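Local structure of putative lipase (Bacteroides thetaiotaomicron VPI-5482, 3BZW) at residues 68-74 and 94-100; 143-147 and 198-204; 25-31 and 57-63. The protein probably hydrolyses ester bonds as a GDSL-like (SGNH-clan) lipase or acylhydrolase, with lysophospholipase activity suggested but not established. Residues are numbered along the deposited sequence.

Overall arrangement
Interaction 3 lies at one edge of the five-stranded parallel sheet, partly buried, its centre about 17 Å from the centre of the chain; it is built mainly of backbone hydrogen bonds between strands 28-33 and 60-63. Interactions 1 and 2 are buried nearer the middle. Interaction 1 reaches the same sheet through strand 91-95, neighbour of 28-33, but mixes apolar packing with polar bonds, some of them to a bound acetate. Interaction 2 is helix packing, aromatic and aliphatic inside and charged on its outer side. Interactions 1 and 2 touch directly: Arg-146 NH1 forms a salt bridge with Asp-100 OD1, 2.8 Å away. Interaction 3 touches neither.

Interaction 1. Residues 68-74 and 94-100; sequences GRQWDDV and VFMGTND. With ACT (acetate ion), chain G.
Selenomethionine Met-96, Trp-71 and Asn-99 carry this buried contact between loop 68-74 and the run 94-100, which passes from strand 91-95 into helix 98-102. Gln-70 CA lies 5.4 Å from Asp-100 CA, Val-74 CA 8.0 Å from Val-94 CA. Met-96 (chi1 t, chi2 p, chi3 p) points toward the loop, its SE 3.3 Å from Arg-69 O. Trp-71 (chi1 -105°, between wells; chi2 88°) lays its indole over Met-96, whose CB makes a CH-pi contact 3.9 Å from the five-membered ring centroid; Trp-71 NE1 donates a weak hydrogen bond to Met-96 O (2.9 Å). Gly-97 (phi 133°, psi -27°) occupies the N-cap, opening GTND, the GxND block of SGNH hydrolases. Asn-99 ND2 donates to Arg-69 O (2.8 Å) and acetate OXT (2.8 Å), which Gly-68 N reaches at 2.7 Å; Ser-35 N completes the donors, as in the family's oxyanion hole. His-242 NE2, probably the catalytic histidine of the DxxH block, also bonds the acetate. Trp-71 N donates to Asp-100 OD2 at 2.8 Å.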
loop_
_atom_site.group_PDB
_atom_site.type_symbol
_atom_site.label_atom_id
_atom_site.label_comp_id
_atom_site.label_asym_id
_atom_site.label_seq_id
_atom_site.Cartn_x
_atom_site.Cartn_y
_atom_site.Cartn_z
ATOM N N GLY A 68 41.244 -6.513 6.372
ATOM C CA GLY A 68 40.761 -5.294 6.997
ATOM C C GLY A 68 40.540 -4.056 6.145
ATOM O O GLY A 68 40.055 -3.045 6.658
ATOM N N ARG A 69 40.873 -4.105 4.860
ATOM C CA ARG A 69 40.690 -2.927 4.019
ATOM C C ARG A 69 39.227 -2.627 3.709
ATOM O O ARG A 69 38.373 -3.520 3.711
ATOM C CB ARG A 69 41.498 -3.063 2.722
ATOM C CG ARG A 69 43.006 -3.110 2.968
ATOM C CD ARG A 69 43.472 -1.853 3.703
ATOM N NE ARG A 69 44.814 -1.988 4.269
ATOM C CZ ARG A 69 45.945 -1.882 3.577
ATOM N NH1 ARG A 69 45.913 -1.631 2.273
ATOM N NH2 ARG A 69 47.113 -2.023 4.191
ATOM N N GLN A 70 38.956 -1.352 3.451
ATOM C CA GLN A 70 37.609 -0.872 3.157
ATOM C C GLN A 70 37.554 -0.251 1.764
ATOM O O GLN A 70 38.567 -0.187 1.067
ATOM C CB GLN A 70 37.209 0.157 4.214
ATOM C CG GLN A 70 37.173 -0.415 5.629
ATOM C CD GLN A 70 37.283 0.656 6.696
ATOM O OE1 GLN A 70 36.666 1.712 6.593
ATOM N NE2 GLN A 70 38.067 0.381 7.733
ATOM N N TRP A 71 36.376 0.214 1.358
ATOM C CA TRP A 71 36.234 0.811 0.037
ATOM C C TRP A 71 37.131 2.019 -0.207
ATOM O O TRP A 71 37.328 2.418 -1.357
ATOM C CB TRP A 71 34.770 1.194 -0.243
ATOM C CG TRP A 71 34.093 0.242 -1.191
ATOM C CD1 TRP A 71 33.425 -0.910 -0.869
ATOM C CD2 TRP A 71 34.071 0.331 -2.620
ATOM N NE1 TRP A 71 32.991 -1.543 -2.013
ATOM C CE2 TRP A 71 33.375 -0.804 -3.102
ATOM C CE3 TRP A 71 34.576 1.259 -3.545
ATOM C CZ2 TRP A 71 33.171 -1.034 -4.466
ATOM C CZ3 TRP A 71 34.374 1.030 -4.903
ATOM C CH2 TRP A 71 33.678 -0.109 -5.350
ATOM N N ASP A 72 37.693 2.599 0.851
ATOM C CA ASP A 72 38.567 3.758 0.668
ATOM C C ASP A 72 39.936 3.337 0.137
ATOM O O ASP A 72 40.733 4.177 -0.284
ATOM C CB ASP A 72 38.726 4.540 1.985
ATOM C CG ASP A 72 39.389 3.724 3.084
ATOM O OD1 ASP A 72 39.269 2.481 3.077
ATOM O OD2 ASP A 72 40.016 4.335 3.976
ATOM N N ASP A 73 40.188 2.031 0.133
ATOM C CA ASP A 73 41.461 1.495 -0.333
ATOM C C ASP A 73 41.407 1.009 -1.785
ATOM O O ASP A 73 42.411 0.544 -2.324
ATOM C CB ASP A 73 41.901 0.346 0.589
ATOM C CG ASP A 73 43.378 -0.001 0.444
ATOM O OD1 ASP A 73 44.218 0.928 0.499
ATOM O OD2 ASP A 73 43.699 -1.201 0.288
ATOM N N VAL A 74 40.244 1.129 -2.422
ATOM C CA VAL A 74 40.093 0.682 -3.807
ATOM C C VAL A 74 41.013 1.422 -4.785
ATOM O O VAL A 74 41.630 0.799 -5.645
ATOM C CB VAL A 74 38.620 0.790 -4.269
ATOM C CG1 VAL A 74 38.513 0.561 -5.781
ATOM C CG2 VAL A 74 37.782 -0.254 -3.530
ATOM N N VAL A 94 36.024 -6.409 -8.014
ATOM C CA VAL A 94 36.105 -5.638 -6.780
ATOM C C VAL A 94 35.118 -6.258 -5.794
ATOM O O VAL A 94 33.907 -6.189 -5.986
ATOM C CB VAL A 94 35.738 -4.162 -7.024
ATOM C CG1 VAL A 94 35.978 -3.352 -5.758
ATOM C CG2 VAL A 94 36.565 -3.606 -8.186
ATOM N N PHE A 95 35.661 -6.864 -4.742
ATOM C CA PHE A 95 34.888 -7.558 -3.711
ATOM C C PHE A 95 35.218 -6.828 -2.407
ATOM O O PHE A 95 36.116 -7.235 -1.676
ATOM C CB PHE A 95 35.381 -9.011 -3.680
ATOM C CG PHE A 95 34.543 -9.945 -2.858
ATOM C CD1 PHE A 95 35.011 -11.226 -2.572
ATOM C CD2 PHE A 95 33.291 -9.570 -2.387
ATOM C CE1 PHE A 95 34.243 -12.118 -1.829
ATOM C CE2 PHE A 95 32.514 -10.459 -1.641
ATOM C CZ PHE A 95 32.993 -11.731 -1.363
HETATM N N MSE A 96 34.474 -5.765 -2.110
HETATM C CA MSE A 96 34.774 -4.937 -0.945
HETATM C C MSE A 96 33.549 -4.331 -0.259
HETATM O O MSE A 96 32.505 -4.155 -0.880
HETATM C CB MSE A 96 35.681 -3.793 -1.416
HETATM C CG MSE A 96 36.252 -2.903 -0.329
HETATM SE SE MSE A 96 37.839 -3.668 0.421
HETATM C CE MSE A 96 39.136 -2.962 -0.848
ATOM N N GLY A 97 33.686 -4.002 1.026
ATOM C CA GLY A 97 32.583 -3.371 1.727
ATOM C C GLY A 97 32.197 -3.902 3.091
ATOM O O GLY A 97 31.668 -3.157 3.917
ATOM N N THR A 98 32.457 -5.177 3.349
ATOM C CA THR A 98 32.078 -5.735 4.638
ATOM C C THR A 98 32.784 -5.023 5.798
ATOM O O THR A 98 32.232 -4.907 6.894
ATOM C CB THR A 98 32.334 -7.263 4.684
ATOM O OG1 THR A 98 31.425 -7.860 5.618
ATOM C CG2 THR A 98 33.764 -7.571 5.107
ATOM N N ASN A 99 33.993 -4.521 5.556
ATOM C CA ASN A 99 34.720 -3.816 6.605
ATOM C C ASN A 99 34.195 -2.391 6.814
ATOM O O ASN A 99 34.350 -1.818 7.894
ATOM C CB ASN A 99 36.223 -3.804 6.306
ATOM C CG ASN A 99 36.865 -5.173 6.490
ATOM O OD1 ASN A 99 36.572 -5.878 7.456
ATOM N ND2 ASN A 99 37.753 -5.546 5.573
ATOM N N ASP A 100 33.592 -1.809 5.782
ATOM C CA ASP A 100 33.017 -0.473 5.922
ATOM C C ASP A 100 31.854 -0.615 6.905
ATOM O O ASP A 100 31.622 0.251 7.754
ATOM C CB ASP A 100 32.513 0.043 4.574
ATOM C CG ASP A 100 33.645 0.380 3.621
ATOM O OD1 ASP A 100 33.989 1.576 3.494
ATOM O OD2 ASP A 100 34.198 -0.558 3.008
HETATM C C ACT G . 38.197 -8.725 6.483
HETATM O O ACT G . 38.452 -9.192 7.580
HETATM O OXT ACT G . 39.002 -7.992 5.935
HETATM C CH3 ACT G . 36.899 -9.068 5.798
HETATM O O HOH W 1 35.742 -4.628 2.988
#

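Interaction 2. Residues 143-147 and 198-204; sequences YRGRI and YVQAIKE. With SO4 (sulfate ion), chain L.
Two alpha-helical segments, 143-147 at the start of helix 143-157 and 198-204 within helix 195-210, pack with their N-to-C directions 35° apart (signed crossing angle -35°) and axes 10.5 Å apart at closest approach. This is helix-helix packing within the alpha/beta SGNH fold. Tyr-143 CA lies 7.6 Å from Tyr-198 CA, Arg-144 CA 6.9 Å from Ala-201 CA, and Ile-147 CA 7.7 Å from Ile-202 CA. Tyr-143, chi1 t, points across the interface. Its face receives the edge of the Tyr-198 ring (chi1 m) in an edge-to-face pair, centroids 4.8 Å apart and planes at 65°; Ala-201 CB meets its edge, 3.6 Å from Tyr-143 CE2. Tyr-143 OH donates to the backbone Tyr-198 O (3.0 Å), whereas the Tyr-198 hydroxyl turns to Val-105 O. Ile-147 CD1 continues the apolar seam, 4.0 Å from Ala-201 CB. At the outer side of the helix pair, the extended Arg-144 binds a sulfate, probably from the crystallisation liquor and also held by Thr-130 of a neighbouring subunit: Arg-144 NH1 to O4 is 3.0 Å, NH2 to O2 2.7 Å. NH1 also bonds Gly-108 O. Arg-144 NH2 and Glu-204 OE1, 4.0 Å apart, share a water at 2.6 and 2.5 Å respectively.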
loop_
_atom_site.group_PDB
_atom_site.type_symbol
_atom_site.label_atom_id
_atom_site.label_comp_id
_atom_site.label_asym_id
_atom_site.label_seq_id
_atom_site.Cartn_x
_atom_site.Cartn_y
_atom_site.Cartn_z
ATOM N N TYR A 143 30.469 6.005 2.819
ATOM C CA TYR A 143 30.510 4.809 1.987
ATOM C C TYR A 143 30.183 5.137 0.529
ATOM O O TYR A 143 30.894 4.713 -0.385
ATOM C CB TYR A 143 29.520 3.781 2.530
ATOM C CG TYR A 143 29.647 2.400 1.926
ATOM C CD1 TYR A 143 30.831 1.667 2.051
ATOM C CD2 TYR A 143 28.572 1.805 1.271
ATOM C CE1 TYR A 143 30.935 0.373 1.545
ATOM C CE2 TYR A 143 28.667 0.514 0.758
ATOM C CZ TYR A 143 29.848 -0.196 0.904
ATOM O OH TYR A 143 29.929 -1.486 0.438
ATOM N N ARG A 144 29.105 5.885 0.312
ATOM C CA ARG A 144 28.714 6.262 -1.043
ATOM C C ARG A 144 29.807 7.130 -1.653
ATOM O O ARG A 144 30.094 7.040 -2.849
ATOM C CB ARG A 144 27.376 7.007 -1.022
ATOM C CG ARG A 144 26.176 6.079 -0.851
ATOM C CD ARG A 144 24.908 6.843 -0.512
ATOM N NE ARG A 144 23.727 5.984 -0.575
ATOM C CZ ARG A 144 22.536 6.313 -0.092
ATOM N NH1 ARG A 144 22.356 7.484 0.500
ATOM N NH2 ARG A 144 21.514 5.475 -0.212
ATOM N N GLY A 145 30.421 7.963 -0.818
ATOM C CA GLY A 145 31.495 8.820 -1.293
ATOM C C GLY A 145 32.682 7.984 -1.733
ATOM O O GLY A 145 33.322 8.276 -2.743
ATOM N N ARG A 146 32.978 6.935 -0.970
ATOM C CA ARG A 146 34.095 6.050 -1.287
ATOM C C ARG A 146 33.841 5.280 -2.576
ATOM O O ARG A 146 34.764 5.022 -3.350
ATOM C CB ARG A 146 34.331 5.066 -0.137
ATOM C CG ARG A 146 34.807 5.726 1.142
ATOM C CD ARG A 146 34.985 4.704 2.253
ATOM N NE ARG A 146 35.554 5.312 3.452
ATOM C CZ ARG A 146 36.006 4.622 4.493
ATOM N NH1 ARG A 146 35.954 3.296 4.478
ATOM N NH2 ARG A 146 36.513 5.255 5.543
ATOM N N ILE A 147 32.587 4.900 -2.803
ATOM C CA ILE A 147 32.244 4.172 -4.015
ATOM C C ILE A 147 32.388 5.112 -5.214
ATOM O O ILE A 147 32.880 4.709 -6.270
ATOM C CB ILE A 147 30.806 3.602 -3.940
ATOM C CG1 ILE A 147 30.752 2.494 -2.880
ATOM C CG2 ILE A 147 30.387 3.039 -5.293
ATOM C CD1 ILE A 147 29.355 1.946 -2.609
ATOM N N TYR A 198 25.143 -1.522 3.128
ATOM C CA TYR A 198 26.421 -1.623 2.442
ATOM C C TYR A 198 26.344 -2.548 1.235
ATOM O O TYR A 198 27.119 -2.416 0.300
ATOM C CB TYR A 198 27.491 -2.076 3.438
ATOM C CG TYR A 198 27.621 -1.104 4.590
ATOM C CD1 TYR A 198 28.541 -0.050 4.544
ATOM C CD2 TYR A 198 26.751 -1.172 5.680
ATOM C CE1 TYR A 198 28.582 0.917 5.554
ATOM C CE2 TYR A 198 26.784 -0.213 6.693
ATOM C CZ TYR A 198 27.696 0.829 6.622
ATOM O OH TYR A 198 27.698 1.794 7.603
ATOM N N VAL A 199 25.392 -3.473 1.259
ATOM C CA VAL A 199 25.185 -4.391 0.150
ATOM C C VAL A 199 24.410 -3.643 -0.943
ATOM O O VAL A 199 24.788 -3.649 -2.118
ATOM C CB VAL A 199 24.362 -5.623 0.610
ATOM C CG1 VAL A 199 23.947 -6.461 -0.585
ATOM C CG2 VAL A 199 25.187 -6.458 1.580
ATOM N N GLN A 200 23.337 -2.976 -0.537
ATOM C CA GLN A 200 22.495 -2.243 -1.476
ATOM C C GLN A 200 23.186 -1.094 -2.206
ATOM O O GLN A 200 22.918 -0.863 -3.385
ATOM C CB GLN A 200 21.238 -1.740 -0.765
ATOM C CG GLN A 200 20.316 -2.865 -0.271
ATOM C CD GLN A 200 19.921 -3.843 -1.371
ATOM O OE1 GLN A 200 19.499 -3.438 -2.456
ATOM N NE2 GLN A 200 20.046 -5.139 -1.089
ATOM N N ALA A 201 24.076 -0.380 -1.521
ATOM C CA ALA A 201 24.784 0.738 -2.147
ATOM C C ALA A 201 25.598 0.247 -3.343
ATOM O O ALA A 201 25.699 0.931 -4.364
ATOM C CB ALA A 201 25.702 1.416 -1.134
ATOM N N ILE A 202 26.189 -0.934 -3.217
ATOM C CA ILE A 202 26.969 -1.481 -4.313
ATOM C C ILE A 202 26.032 -1.828 -5.471
ATOM O O ILE A 202 26.310 -1.497 -6.628
ATOM C CB ILE A 202 27.761 -2.726 -3.862
ATOM C CG1 ILE A 202 28.842 -2.310 -2.855
ATOM C CG2 ILE A 202 28.412 -3.398 -5.065
ATOM C CD1 ILE A 202 29.570 -3.478 -2.205
ATOM N N LYS A 203 24.910 -2.471 -5.165
ATOM C CA LYS A 203 23.955 -2.832 -6.214
ATOM C C LYS A 203 23.477 -1.589 -6.961
ATOM O O LYS A 203 23.366 -1.595 -8.188
ATOM C CB LYS A 203 22.751 -3.566 -5.618
ATOM C CG LYS A 203 23.108 -4.881 -4.940
ATOM C CD LYS A 203 21.876 -5.642 -4.468
ATOM C CE LYS A 203 21.044 -6.135 -5.642
ATOM N NZ LYS A 203 19.953 -7.045 -5.203
ATOM N N GLU A 204 23.195 -0.526 -6.213
ATOM C CA GLU A 204 22.724 0.729 -6.801
ATOM C C GLU A 204 23.773 1.396 -7.682
ATOM O O GLU A 204 23.438 2.089 -8.646
ATOM C CB GLU A 204 22.307 1.691 -5.692
ATOM C CG GLU A 204 20.990 1.319 -5.037
ATOM C CD GLU A 204 20.857 1.875 -3.638
ATOM O OE1 GLU A 204 21.398 2.968 -3.376
ATOM O OE2 GLU A 204 20.199 1.220 -2.802
HETATM S S SO4 L . 18.532 7.193 0.802
HETATM O O1 SO4 L . 17.332 6.838 1.591
HETATM O O2 SO4 L . 18.904 6.043 -0.046
HETATM O O3 SO4 L . 18.237 8.353 -0.063
HETATM O O4 SO4 L . 19.646 7.525 1.711
HETATM O O HOH W 2 22.689 3.389 -1.303
#

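Interaction 3. Residues 25-31 and 57-63; sequences QGKKVGY and LGITPFV
Strands 28-31 and 60-63 run parallel, their axes 4.6 Å apart at closest approach and at a signed crossing angle of -24°. They are the two strands of a beta-alpha-beta unit, linked through helix 49-57, and strand 60-63 is an edge strand of the parallel sheet within this chain. The register pairs Lys-28 with Thr-60, Val-29 with Pro-61, Gly-30 with Phe-62 and Tyr-31 with Val-63, at CA-CA distances of 4.5, 5.2, 4.6 and 4.7 Å. Before the strand, Gln-25 CA makes a CA-H...O contact with Leu-57 O (3.5 Å). Gly-26, at positive phi (70°), donates from N to the same Leu-57 O (2.8 Å), at the end of helix 49-57. Gly-58, at phi 65°, leaves the helix and leads into strand 60-63. Lys-27 O accepts from Thr-60 N (3.0 Å) and starts the ladder. The Lys-28 side chain lies on the face of Thr-60 and Phe-62, its CB 3.8 Å from Phe-62 CE2. Val-29 bonds with both N and O: Val-29 N to Thr-60 O at 2.9 Å, Phe-62 N to Val-29 O at 2.8 Å. On the other face its CG2 meets Ile-59 CG2 at 3.5 Å. Gly-30 CA lies 3.2 Å from Phe-62 O, a CA-H...O contact. Tyr-31 N donates to Phe-62 O (2.8 Å), and the pairing runs on to Tyr-64. With chi1 m, the Tyr-31 ring lies beside Pro-61 (CE1 to Pro-61 CB 3.5 Å) on the face packed by Trp-50 and Leu-53 of helix 49-57, and one water connects Tyr-31 OH (2.8 Å) to Ile-59 O (2.9 Å).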
loop_
_atom_site.group_PDB
_atom_site.type_symbol
_atom_site.label_atom_id
_atom_site.label_comp_id
_atom_site.label_asym_id
_atom_site.label_seq_id
_atom_site.Cartn_x
_atom_site.Cartn_y
_atom_site.Cartn_z
ATOM N N GLN A 25 38.117 -17.612 -19.784
ATOM C CA GLN A 25 39.122 -18.654 -19.944
ATOM C C GLN A 25 40.477 -18.085 -20.359
ATOM O O GLN A 25 40.568 -17.358 -21.344
ATOM C CB GLN A 25 38.653 -19.663 -20.997
ATOM C CG GLN A 25 39.700 -20.685 -21.416
ATOM C CD GLN A 25 40.009 -21.688 -20.329
ATOM O OE1 GLN A 25 39.123 -22.402 -19.861
ATOM N NE2 GLN A 25 41.274 -21.754 -19.924
ATOM N N GLY A 26 41.517 -18.418 -19.595
ATOM C CA GLY A 26 42.867 -17.965 -19.898
ATOM C C GLY A 26 43.170 -16.490 -19.714
ATOM O O GLY A 26 44.260 -16.038 -20.054
ATOM N N LYS A 27 42.225 -15.733 -19.167
ATOM C CA LYS A 27 42.431 -14.303 -18.973
ATOM C C LYS A 27 43.193 -13.964 -17.695
ATOM O O LYS A 27 43.352 -14.800 -16.805
ATOM C CB LYS A 27 41.085 -13.577 -18.972
ATOM C CG LYS A 27 40.269 -13.786 -20.241
ATOM C CD LYS A 27 41.030 -13.361 -21.488
ATOM C CE LYS A 27 40.179 -13.572 -22.733
ATOM N NZ LYS A 27 40.952 -13.348 -23.990
ATOM N N LYS A 28 43.674 -12.727 -17.618
ATOM C CA LYS A 28 44.403 -12.272 -16.447
ATOM C C LYS A 28 43.487 -11.318 -15.697
ATOM O O LYS A 28 43.021 -10.320 -16.252
ATOM C CB LYS A 28 45.704 -11.596 -16.881
ATOM C CG LYS A 28 46.513 -12.527 -17.781
ATOM C CD LYS A 28 47.979 -12.192 -17.831
ATOM C CE LYS A 28 48.712 -13.251 -18.650
ATOM N NZ LYS A 28 50.183 -13.051 -18.631
ATOM N N VAL A 29 43.224 -11.637 -14.436
ATOM C CA VAL A 29 42.310 -10.842 -13.627
ATOM C C VAL A 29 42.898 -10.232 -12.363
ATOM O O VAL A 29 43.651 -10.877 -11.631
ATOM C CB VAL A 29 41.078 -11.694 -13.220
ATOM C CG1 VAL A 29 40.116 -10.856 -12.391
ATOM C CG2 VAL A 29 40.381 -12.233 -14.466
ATOM N N GLY A 30 42.541 -8.978 -12.112
ATOM C CA GLY A 30 43.001 -8.306 -10.913
ATOM C C GLY A 30 41.922 -8.455 -9.859
ATOM O O GLY A 30 40.752 -8.193 -10.136
ATOM N N TYR A 31 42.295 -8.887 -8.659
ATOM C CA TYR A 31 41.317 -9.064 -7.590
ATOM C C TYR A 31 41.527 -8.054 -6.467
ATOM O O TYR A 31 42.511 -8.118 -5.728
ATOM C CB TYR A 31 41.393 -10.487 -7.029
ATOM C CG TYR A 31 41.082 -11.575 -8.039
ATOM C CD1 TYR A 31 42.079 -12.103 -8.862
ATOM C CD2 TYR A 31 39.792 -12.087 -8.157
ATOM C CE1 TYR A 31 41.796 -13.124 -9.778
ATOM C CE2 TYR A 31 39.497 -13.100 -9.066
ATOM C CZ TYR A 31 40.500 -13.616 -9.872
ATOM O OH TYR A 31 40.204 -14.634 -10.750
ATOM N N LEU A 57 39.777 -22.323 -14.862
ATOM C CA LEU A 57 39.712 -21.552 -16.098
ATOM C C LEU A 57 41.044 -21.017 -16.604
ATOM O O LEU A 57 41.084 -20.305 -17.608
ATOM C CB LEU A 57 38.725 -20.391 -15.921
ATOM C CG LEU A 57 37.284 -20.811 -15.619
ATOM C CD1 LEU A 57 36.423 -19.587 -15.339
ATOM C CD2 LEU A 57 36.732 -21.589 -16.800
ATOM N N GLY A 58 42.127 -21.360 -15.917
ATOM C CA GLY A 58 43.438 -20.892 -16.333
ATOM C C GLY A 58 43.576 -19.385 -16.228
ATOM O O GLY A 58 44.279 -18.756 -17.027
ATOM N N ILE A 59 42.907 -18.803 -15.239
ATOM C CA ILE A 59 42.940 -17.358 -15.029
ATOM C C ILE A 59 44.102 -16.939 -14.130
ATOM O O ILE A 59 44.204 -17.385 -12.990
ATOM C CB ILE A 59 41.612 -16.873 -14.400
ATOM C CG1 ILE A 59 40.462 -17.134 -15.375
ATOM C CG2 ILE A 59 41.699 -15.394 -14.046
ATOM C CD1 ILE A 59 39.090 -16.794 -14.815
ATOM N N THR A 60 44.982 -16.085 -14.652
ATOM C CA THR A 60 46.126 -15.600 -13.884
ATOM C C THR A 60 45.629 -14.535 -12.913
ATOM O O THR A 60 45.051 -13.530 -13.321
ATOM C CB THR A 60 47.202 -14.987 -14.801
ATOM O OG1 THR A 60 47.728 -16.004 -15.663
ATOM C CG2 THR A 60 48.336 -14.394 -13.972
ATOM N N PRO A 61 45.853 -14.743 -11.610
ATOM C CA PRO A 61 45.393 -13.765 -10.625
ATOM C C PRO A 61 46.421 -12.738 -10.156
ATOM O O PRO A 61 47.544 -13.084 -9.798
ATOM C CB PRO A 61 44.937 -14.654 -9.478
ATOM C CG PRO A 61 46.026 -15.701 -9.465
ATOM C CD PRO A 61 46.273 -15.995 -10.948
ATOM N N PHE A 62 46.029 -11.470 -10.178
ATOM C CA PHE A 62 46.870 -10.391 -9.678
ATOM C C PHE A 62 46.041 -9.946 -8.469
ATOM O O PHE A 62 45.078 -9.189 -8.603
ATOM C CB PHE A 62 46.993 -9.265 -10.710
ATOM C CG PHE A 62 47.647 -9.688 -12.004
ATOM C CD1 PHE A 62 48.791 -10.487 -11.999
ATOM C CD2 PHE A 62 47.142 -9.255 -13.225
ATOM C CE1 PHE A 62 49.417 -10.845 -13.194
ATOM C CE2 PHE A 62 47.761 -9.608 -14.425
ATOM C CZ PHE A 62 48.902 -10.405 -14.407
ATOM N N VAL A 63 46.411 -10.442 -7.293
ATOM C CA VAL A 63 45.663 -10.164 -6.067
ATOM C C VAL A 63 46.176 -9.011 -5.221
ATOM O O VAL A 63 47.346 -8.974 -4.837
ATOM C CB VAL A 63 45.598 -11.431 -5.183
ATOM C CG1 VAL A 63 44.715 -11.183 -3.975
ATOM C CG2 VAL A 63 45.083 -12.605 -6.001
HETATM O O HOH W 3 46.084 -16.820 -17.629
HETATM O O HOH W 4 42.398 -16.407 -10.921
#